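Local coordinates for protein purine nucleosidase, (IunH-1) (Sulfolobus solfataricus, PDB 3T8J) that belongs to the inosine-uridine preferring nucleoside hydrolase family and binds a sodium ion within a mixed alpha/beta fold, at residues H236-D247 with I295-I304. Numbering follows the deposited sequence.
Sequences HPDAITTAIAID and INKKSFMEKI
Phe300 packs its ring against Ile240, which crosses it at about a right angle and sets CG1 over the ring centre, 3.6 Å from the centroid of the Phe300 ring and 12° off the ring normal, a close CH-pi contact. Ile304, one helical turn on from Phe300, covers the opposite face with its CG1, displaced toward the rim, so the ring is clamped between two isoleucines. At the ring edge lie Ala243 CB, 3.7 Å from Phe300 CD1, and CG of His236, the residue just before helix 237-246. His236 CB is also 3.7 Å from Phe300 CZ. With CG anti to the backbone N (chi1 168°), the phenyl group is directed toward helix 237-246, and the small Ala239 and Ala243 let it come close to the backbone: Ala239 O is 3.6 Å from Phe300 CE1. Segments 237-246 and 297-304 run nearly perpendicular, at 96°, with their axes 10.4 Å apart. In this nucleoside hydrolase fold, helix 297-308 follows directly on strand 289-295 of the central mixed sheet, and the last residue of that strand extends the apolar patch: Ile295 CD1 touches Ile240 CD1 at 4.0 Å, while its CG2 branch meets the tip of Ile244. The His236 ring is pinned at both nitrogens, ND1 by Asp13 and NE2 by Tyr214; Asp13 also accepts from Ala239 N, and Asp14 beside it binds the sodium ion. At the other end of helix 237-246 the packing gives way to a looser, partly exposed margin. There Lys303, bent at chi2 and chi4, brings NZ to 3.3 Å from Asp247 OD2, a weak hydrogen bond within a salt bridge, while Asp247 OD1 is bonded to Ser249 OG.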
ATOM      1  N   HIS A 236      32.398  -6.323  -6.860  1.00 25.01           N
ATOM      2  CA  HIS A 236      32.261  -7.670  -7.432  1.00 24.59           C
ATOM      3  C   HIS A 236      31.078  -8.398  -6.760  1.00 23.69           C
ATOM      4  O   HIS A 236      31.264  -9.400  -6.059  1.00 24.77           O
ATOM      5  CB  HIS A 236      33.558  -8.464  -7.212  1.00 26.62           C
ATOM      6  CG  HIS A 236      34.579  -8.315  -8.304  1.00 27.24           C
ATOM      7  ND1 HIS A 236      34.309  -8.605  -9.626  1.00 28.47           N
ATOM      8  CD2 HIS A 236      35.900  -7.998  -8.254  1.00 29.73           C
ATOM      9  CE1 HIS A 236      35.406  -8.436 -10.347  1.00 31.19           C
ATOM     10  NE2 HIS A 236      36.386  -8.065  -9.540  1.00 30.89           N
ATOM     11  N   PRO A 237      29.849  -7.898  -6.966  1.00 22.01           N
ATOM     12  CA  PRO A 237      28.713  -8.504  -6.273  1.00 21.66           C
ATOM     13  C   PRO A 237      28.550  -9.992  -6.577  1.00 21.72           C
ATOM     14  O   PRO A 237      28.381 -10.822  -5.652  1.00 21.90           O
ATOM     15  CB  PRO A 237      27.505  -7.680  -6.767  1.00 20.88           C
ATOM     16  CG  PRO A 237      27.947  -7.081  -8.058  1.00 21.71           C
ATOM     17  CD  PRO A 237      29.436  -6.832  -7.896  1.00 23.00           C
ATOM     18  N   ASP A 238      28.564 -10.353  -7.852  1.00 21.38           N
ATOM     19  CA  ASP A 238      28.350 -11.747  -8.263  1.00 21.49           C
ATOM     20  C   ASP A 238      29.585 -12.615  -8.043  1.00 22.41           C
ATOM     21  O   ASP A 238      29.469 -13.763  -7.608  1.00 22.39           O
ATOM     22  CB  ASP A 238      27.904 -11.783  -9.731  1.00 21.74           C
ATOM     23  CG  ASP A 238      26.722 -10.882  -9.987  1.00 24.12           C
ATOM     24  OD1 ASP A 238      25.858 -10.721  -9.089  1.00 23.21           O
ATOM     25  OD2 ASP A 238      26.638 -10.290 -11.090  1.00 29.75           O
ATOM     26  N   ALA A 239      30.767 -12.070  -8.306  1.00 22.31           N
ATOM     27  CA  ALA A 239      31.983 -12.848  -8.147  1.00 23.97           C
ATOM     28  C   ALA A 239      32.272 -13.180  -6.679  1.00 24.42           C
ATOM     29  O   ALA A 239      32.776 -14.261  -6.379  1.00 25.64           O
ATOM     30  CB  ALA A 239      33.180 -12.119  -8.816  1.00 25.65           C
ATOM     31  N   ILE A 240      31.926 -12.272  -5.764  1.00 23.89           N
ATOM     32  CA  ILE A 240      32.015 -12.572  -4.332  1.00 24.40           C
ATOM     33  C   ILE A 240      31.033 -13.677  -3.935  1.00 24.02           C
ATOM     34  O   ILE A 240      31.401 -14.609  -3.190  1.00 24.44           O
ATOM     35  CB  ILE A 240      31.828 -11.306  -3.468  1.00 24.38           C
ATOM     36  CG1 ILE A 240      33.058 -10.410  -3.560  1.00 26.90           C
ATOM     37  CG2 ILE A 240      31.593 -11.687  -1.986  1.00 25.63           C
ATOM     38  CD1 ILE A 240      32.868  -8.987  -2.942  1.00 27.41           C
ATOM     39  N   THR A 241      29.793 -13.591  -4.428  1.00 21.81           N
ATOM     40  CA  THR A 241      28.792 -14.614  -4.145  1.00 21.92           C
ATOM     41  C   THR A 241      29.302 -15.980  -4.611  1.00 22.39           C
ATOM     42  O   THR A 241      29.219 -16.972  -3.894  1.00 23.25           O
ATOM     43  CB  THR A 241      27.454 -14.291  -4.828  1.00 19.68           C
ATOM     44  OG1 THR A 241      27.003 -12.995  -4.380  1.00 21.53           O
ATOM     45  CG2 THR A 241      26.386 -15.366  -4.523  1.00 21.29           C
ATOM     46  N   THR A 242      29.830 -16.009  -5.824  1.00 22.84           N
ATOM     47  CA  THR A 242      30.361 -17.228  -6.434  1.00 22.87           C
ATOM     48  C   THR A 242      31.566 -17.783  -5.660  1.00 24.62           C
ATOM     49  O   THR A 242      31.687 -18.991  -5.440  1.00 25.83           O
ATOM     50  CB  THR A 242      30.744 -16.964  -7.914  1.00 22.37           C
ATOM     51  OG1 THR A 242      29.612 -16.415  -8.615  1.00 21.90           O
ATOM     52  CG2 THR A 242      31.180 -18.243  -8.619  1.00 22.68           C
ATOM     53  N   ALA A 243      32.460 -16.888  -5.256  1.00 25.14           N
ATOM     54  CA  ALA A 243      33.653 -17.282  -4.495  1.00 26.01           C
ATOM     55  C   ALA A 243      33.249 -17.929  -3.174  1.00 27.12           C
ATOM     56  O   ALA A 243      33.851 -18.921  -2.772  1.00 27.98           O
ATOM     57  CB  ALA A 243      34.600 -16.075  -4.267  1.00 26.93           C
ATOM     58  N   ILE A 244      32.244 -17.367  -2.506  1.00 26.13           N
ATOM     59  CA  ILE A 244      31.744 -17.939  -1.244  1.00 26.88           C
ATOM     60  C   ILE A 244      31.077 -19.297  -1.523  1.00 27.04           C
ATOM     61  O   ILE A 244      31.222 -20.257  -0.739  1.00 28.49           O
ATOM     62  CB  ILE A 244      30.766 -16.967  -0.548  1.00 26.34           C
ATOM     63  CG1 ILE A 244      31.509 -15.750  -0.013  1.00 27.62           C
ATOM     64  CG2 ILE A 244      29.992 -17.661   0.580  1.00 26.75           C
ATOM     65  CD1 ILE A 244      30.561 -14.609   0.341  1.00 25.86           C
ATOM     66  N   ALA A 245      30.343 -19.415  -2.639  1.00 25.23           N
ATOM     67  CA  ALA A 245      29.743 -20.723  -2.985  1.00 25.79           C
ATOM     68  C   ALA A 245      30.816 -21.799  -3.154  1.00 27.28           C
ATOM     69  O   ALA A 245      30.682 -22.925  -2.664  1.00 28.38           O
ATOM     70  CB  ALA A 245      28.874 -20.614  -4.236  1.00 24.63           C
ATOM     71  N   ILE A 246      31.929 -21.439  -3.779  1.00 27.64           N
ATOM     72  CA  ILE A 246      33.062 -22.362  -3.968  1.00 29.83           C
ATOM     73  C   ILE A 246      33.798 -22.681  -2.659  1.00 31.45           C
ATOM     74  O   ILE A 246      34.081 -23.861  -2.362  1.00 33.12           O
ATOM     75  CB  ILE A 246      34.070 -21.776  -5.007  1.00 29.85           C
ATOM     76  CG1 ILE A 246      33.430 -21.707  -6.395  1.00 28.93           C
ATOM     77  CG2 ILE A 246      35.357 -22.598  -5.053  1.00 33.16           C
ATOM     78  CD1 ILE A 246      34.150 -20.748  -7.402  1.00 29.70           C
ATOM     79  N   ASP A 247      34.109 -21.637  -1.894  1.00 31.90           N
ATOM     80  CA  ASP A 247      34.860 -21.737  -0.629  1.00 34.05           C
ATOM     81  C   ASP A 247      34.171 -20.909   0.449  1.00 34.03           C
ATOM     82  O   ASP A 247      34.323 -19.693   0.505  1.00 33.18           O
ATOM     83  CB  ASP A 247      36.290 -21.225  -0.853  1.00 35.90           C
ATOM     84  CG  ASP A 247      37.142 -21.250   0.410  1.00 40.39           C
ATOM     85  OD1 ASP A 247      36.656 -21.683   1.480  1.00 40.97           O
ATOM     86  OD2 ASP A 247      38.327 -20.844   0.324  1.00 46.31           O
ATOM     87  N   ILE A 295      33.336 -10.563   4.709  1.00 32.63           N
ATOM     88  CA  ILE A 295      34.211 -11.478   3.964  1.00 33.73           C
ATOM     89  C   ILE A 295      35.688 -11.189   4.283  1.00 35.83           C
ATOM     90  O   ILE A 295      36.028 -10.150   4.853  1.00 36.07           O
ATOM     91  CB  ILE A 295      33.996 -11.441   2.412  1.00 32.34           C
ATOM     92  CG1 ILE A 295      34.645 -10.216   1.769  1.00 33.51           C
ATOM     93  CG2 ILE A 295      32.497 -11.495   2.047  1.00 31.82           C
ATOM     94  CD1 ILE A 295      34.790 -10.325   0.289  1.00 32.00           C
ATOM     95  N   ASN A 296      36.530 -12.150   3.923  1.00 36.97           N
ATOM     96  CA  ASN A 296      37.982 -11.997   3.920  1.00 39.55           C
ATOM     97  C   ASN A 296      38.407 -11.507   2.537  1.00 38.94           C
ATOM     98  O   ASN A 296      38.422 -12.283   1.576  1.00 38.12           O
ATOM     99  CB  ASN A 296      38.642 -13.344   4.265  1.00 41.19           C
ATOM    100  CG  ASN A 296      40.156 -13.239   4.418  1.00 45.40           C
ATOM    101  OD1 ASN A 296      40.832 -12.552   3.650  1.00 45.40           O
ATOM    102  ND2 ASN A 296      40.697 -13.931   5.416  1.00 50.95           N
ATOM    103  N   LYS A 297      38.729 -10.212   2.428  1.00 39.09           N
ATOM    104  CA  LYS A 297      39.058  -9.610   1.134  1.00 38.38           C
ATOM    105  C   LYS A 297      40.282 -10.260   0.495  1.00 39.66           C
ATOM    106  O   LYS A 297      40.298 -10.484  -0.723  1.00 38.26           O
ATOM    107  CB  LYS A 297      39.305  -8.103   1.232  1.00 41.43           C
ATOM    108  CG  LYS A 297      39.198  -7.451  -0.154  1.00 42.73           C
ATOM    109  CD  LYS A 297      39.784  -6.080  -0.292  1.00 50.41           C
ATOM    110  CE  LYS A 297      39.722  -5.716  -1.780  1.00 49.68           C
ATOM    111  NZ  LYS A 297      40.305  -4.420  -2.087  1.00 56.71           N
ATOM    112  N   LYS A 298      41.292 -10.543   1.308  1.00 44.67           N
ATOM    113  CA  LYS A 298      42.534 -11.117   0.811  1.00 48.35           C
ATOM    114  C   LYS A 298      42.267 -12.464   0.152  1.00 46.51           C
ATOM    115  O   LYS A 298      42.738 -12.721  -0.957  1.00 46.44           O
ATOM    116  CB  LYS A 298      43.547 -11.274   1.947  1.00 55.92           C
ATOM    117  CG  LYS A 298      44.853 -11.930   1.528  1.00 63.30           C
ATOM    118  CD  LYS A 298      45.885 -11.841   2.636  1.00 74.93           C
ATOM    119  CE  LYS A 298      47.159 -12.602   2.287  1.00 84.19           C
ATOM    120  NZ  LYS A 298      48.150 -12.584   3.399  1.00 97.17           N
ATOM    121  N   SER A 299      41.481 -13.305   0.823  1.00 45.93           N
ATOM    122  CA  SER A 299      41.139 -14.619   0.281  1.00 45.81           C
ATOM    123  C   SER A 299      40.352 -14.504  -1.024  1.00 40.67           C
ATOM    124  O   SER A 299      40.598 -15.268  -1.955  1.00 40.03           O
ATOM    125  CB  SER A 299      40.349 -15.448   1.304  1.00 48.13           C
ATOM    126  OG  SER A 299      41.146 -15.755   2.429  1.00 57.22           O
ATOM    127  N   PHE A 300      39.421 -13.552  -1.086  1.00 37.14           N
ATOM    128  CA  PHE A 300      38.642 -13.351  -2.295  1.00 34.34           C
ATOM    129  C   PHE A 300      39.536 -12.942  -3.464  1.00 34.19           C
ATOM    130  O   PHE A 300      39.466 -13.523  -4.544  1.00 34.14           O
ATOM    131  CB  PHE A 300      37.540 -12.306  -2.085  1.00 33.05           C
ATOM    132  CG  PHE A 300      36.906 -11.868  -3.365  1.00 31.16           C
ATOM    133  CD1 PHE A 300      36.214 -12.767  -4.157  1.00 28.68           C
ATOM    134  CD2 PHE A 300      37.038 -10.570  -3.808  1.00 31.01           C
ATOM    135  CE1 PHE A 300      35.653 -12.381  -5.357  1.00 29.48           C
ATOM    136  CE2 PHE A 300      36.491 -10.172  -5.014  1.00 30.69           C
ATOM    137  CZ  PHE A 300      35.799 -11.080  -5.800  1.00 29.91           C
ATOM    138  N   MET A 301      40.403 -11.961  -3.244  1.00 36.56           N
ATOM    139  CA  MET A 301      41.264 -11.481  -4.328  1.00 37.49           C
ATOM    140  C   MET A 301      42.270 -12.532  -4.781  1.00 40.19           C
ATOM    141  O   MET A 301      42.670 -12.554  -5.936  1.00 40.54           O
ATOM    142  CB  MET A 301      41.958 -10.176  -3.943  1.00 40.74           C
ATOM    143  CG  MET A 301      41.012  -8.985  -3.866  1.00 40.14           C
ATOM    144  SD  MET A 301      40.126  -8.628  -5.405  1.00 39.18           S
ATOM    145  CE  MET A 301      41.444  -7.996  -6.451  1.00 43.36           C
ATOM    146  N   GLU A 302      42.660 -13.424  -3.881  1.00 43.68           N
ATOM    147  CA  GLU A 302      43.501 -14.553  -4.283  1.00 48.27           C
ATOM    148  C   GLU A 302      42.800 -15.430  -5.342  1.00 45.29           C
ATOM    149  O   GLU A 302      43.457 -15.886  -6.288  1.00 47.13           O
ATOM    150  CB  GLU A 302      43.941 -15.368  -3.060  1.00 54.10           C
ATOM    151  CG  GLU A 302      44.947 -14.617  -2.198  1.00 62.30           C
ATOM    152  CD  GLU A 302      45.410 -15.391  -0.962  1.00 73.80           C
ATOM    153  OE1 GLU A 302      44.770 -16.408  -0.602  1.00 77.69           O
ATOM    154  OE2 GLU A 302      46.427 -14.979  -0.352  1.00 83.70           O
ATOM    155  N   LYS A 303      41.486 -15.644  -5.194  1.00 41.67           N
ATOM    156  CA  LYS A 303      40.706 -16.397  -6.187  1.00 40.41           C
ATOM    157  C   LYS A 303      40.650 -15.644  -7.509  1.00 36.96           C
ATOM    158  O   LYS A 303      40.706 -16.244  -8.579  1.00 36.81           O
ATOM    159  CB  LYS A 303      39.261 -16.671  -5.721  1.00 40.65           C
ATOM    160  CG  LYS A 303      39.056 -17.709  -4.644  1.00 47.46           C
ATOM    161  CD  LYS A 303      39.452 -19.125  -5.086  1.00 55.22           C
ATOM    162  CE  LYS A 303      39.023 -20.182  -4.052  1.00 62.79           C
ATOM    163  NZ  LYS A 303      39.169 -19.682  -2.623  1.00 65.29           N
ATOM    164  N   ILE A 304      40.533 -14.317  -7.442  1.00 34.20           N
ATOM    165  CA  ILE A 304      40.489 -13.508  -8.663  1.00 33.29           C
ATOM    166  C   ILE A 304      41.836 -13.544  -9.422  1.00 35.29           C
ATOM    167  O   ILE A 304      41.876 -13.795 -10.631  1.00 35.31           O
ATOM    168  CB  ILE A 304      40.084 -12.040  -8.343  1.00 32.77           C
ATOM    169  CG1 ILE A 304      38.643 -11.972  -7.796  1.00 32.62           C
ATOM    170  CG2 ILE A 304      40.272 -11.134  -9.560  1.00 35.33           C
ATOM    171  CD1 ILE A 304      37.577 -12.440  -8.751  1.00 34.69           C
TER